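PDB 2BZV: fiber protein 2 from Human adenovirus type 41, which probably forms spikes at the capsid vertices and attaches the virion to a host-cell receptor through its trimeric head, the part present here. Local coordinates for residues I30-T33 and Q34-N37. Numbering follows the deposited sequence.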
loop_
_atom_site.group_PDB
_atom_site.type_symbol
_atom_site.label_atom_id
_atom_site.label_comp_id
_atom_site.label_asym_id
_atom_site.label_seq_id
_atom_site.Cartn_x
_atom_site.Cartn_y
_atom_site.Cartn_z
ATOM N N ILE A 30 3.245 26.703 -8.441
ATOM C CA ILE A 30 1.898 26.800 -7.858
ATOM C C ILE A 30 1.380 28.233 -7.941
ATOM O O ILE A 30 0.317 28.460 -8.517
ATOM C CB ILE A 30 1.893 26.313 -6.396
ATOM C CG1 ILE A 30 2.379 24.860 -6.292
ATOM C CG2 ILE A 30 0.500 26.494 -5.799
ATOM C CD1 ILE A 30 1.476 23.855 -7.000
ATOM N N TYR A 31 2.127 29.181 -7.382
ATOM C CA TYR A 31 1.733 30.605 -7.414
ATOM C C TYR A 31 2.663 31.415 -8.295
ATOM O O TYR A 31 2.251 32.422 -8.859
ATOM C CB TYR A 31 1.786 31.211 -6.022
ATOM C CG TYR A 31 0.899 30.586 -4.984
ATOM C CD1 TYR A 31 -0.463 30.389 -5.209
ATOM C CD2 TYR A 31 1.417 30.246 -3.745
ATOM C CE1 TYR A 31 -1.271 29.834 -4.229
ATOM C CE2 TYR A 31 0.622 29.691 -2.762
ATOM C CZ TYR A 31 -0.721 29.482 -3.002
ATOM O OH TYR A 31 -1.509 28.931 -2.015
ATOM N N GLU A 32 3.923 31.011 -8.366
ATOM C CA GLU A 32 4.903 31.654 -9.241
ATOM C C GLU A 32 5.814 30.583 -9.795
ATOM O O GLU A 32 5.782 29.429 -9.351
ATOM C CB GLU A 32 5.710 32.728 -8.517
ATOM C CG GLU A 32 6.553 32.225 -7.366
ATOM C CD GLU A 32 7.319 33.349 -6.680
ATOM O OE1 GLU A 32 6.747 34.047 -5.816
ATOM O OE2 GLU A 32 8.517 33.541 -6.996
ATOM N N THR A 33 6.619 30.940 -10.780
ATOM C CA THR A 33 7.464 29.978 -11.468
ATOM C C THR A 33 8.424 29.271 -10.519
ATOM O O THR A 33 9.165 29.930 -9.791
ATOM C CB THR A 33 8.299 30.689 -12.549
ATOM O OG1 THR A 33 7.430 31.440 -13.405
ATOM C CG2 THR A 33 9.076 29.666 -13.370
ATOM N N GLN A 34 8.414 27.940 -10.539
ATOM C CA GLN A 34 9.385 27.129 -9.809
ATOM C C GLN A 34 9.453 27.488 -8.330
ATOM O O GLN A 34 10.520 27.679 -7.762
ATOM C CB GLN A 34 10.753 27.219 -10.498
ATOM C CG GLN A 34 10.711 26.510 -11.852
ATOM C CD GLN A 34 12.070 26.418 -12.502
ATOM O OE1 GLN A 34 12.952 27.230 -12.228
ATOM N NE2 GLN A 34 12.258 25.429 -13.366
ATOM N N ASP A 35 8.282 27.531 -7.699
ATOM C CA ASP A 35 8.187 27.859 -6.290
ATOM C C ASP A 35 8.061 26.628 -5.406
ATOM O O ASP A 35 7.992 26.772 -4.183
ATOM C CB ASP A 35 7.034 28.842 -6.020
ATOM C CG ASP A 35 5.666 28.319 -6.437
ATOM O OD1 ASP A 35 5.560 27.185 -6.957
ATOM O OD2 ASP A 35 4.666 29.066 -6.227
ATOM N N ALA A 36 8.054 25.433 -6.007
ATOM C CA ALA A 36 7.862 24.213 -5.240
ATOM C C ALA A 36 8.641 23.053 -5.829
ATOM O O ALA A 36 9.041 23.067 -7.002
ATOM C CB ALA A 36 6.373 23.856 -5.193
ATOM N N ASN A 37 8.836 22.030 -4.996
ATOM C CA ASN A 37 9.379 20.759 -5.441
ATOM C C ASN A 37 8.305 19.697 -5.307
ATOM O O ASN A 37 7.761 19.517 -4.213
ATOM C CB ASN A 37 10.611 20.369 -4.620
ATOM C CG ASN A 37 11.293 19.146 -5.197
ATOM O OD1 ASN A 37 10.781 18.030 -5.045
ATOM N ND2 ASN A 37 12.423 19.343 -5.871
#
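Ile30 gives its backbone N-H to Asp35, the buried carboxylate round which this turn is wrapped. The bond from Ile30 N to Asp35 OD1 is 2.8 Å long and nearly straight, at 173°. It arrives on the syn side of the oxygen. Ile30 CG1 also lies against Ala36 CB at 4.3 Å. Tyr31 N binds the other oxygen, Asp35 OD2, at 2.8 Å, again on the syn side. The Tyr31 ring takes Ile30 CG2 over the centre of one face, 4.0 Å above its plane. Glu32 N also reaches Asp35 OD2, at 3.0 Å, but from above the carboxylate plane. Three successive amides thus grip one carboxylate and fix its rotation. They probably stabilise its negative charge. Asp35 CG sits between its own backbone N and carbonyl carbon (chi1 60°), which turns the carboxylate back into the turn. Glu32 CG lies against Asp35 CB at 3.7 Å, while the Glu32 carboxylate makes a long, weak ion pair with Lys59. At Thr33 the chain bends into Gln34, whose backbone has positive phi (54°) and whose N is hydrogen-bonded to Ser29 OG. The turn closes the loop between strands 18-20 and 36-45 of the knob domain. Ile30 and Tyr31 touch Leu70 of strand 69-76, in the other sheet, and strand 36-45 begins at Ala36.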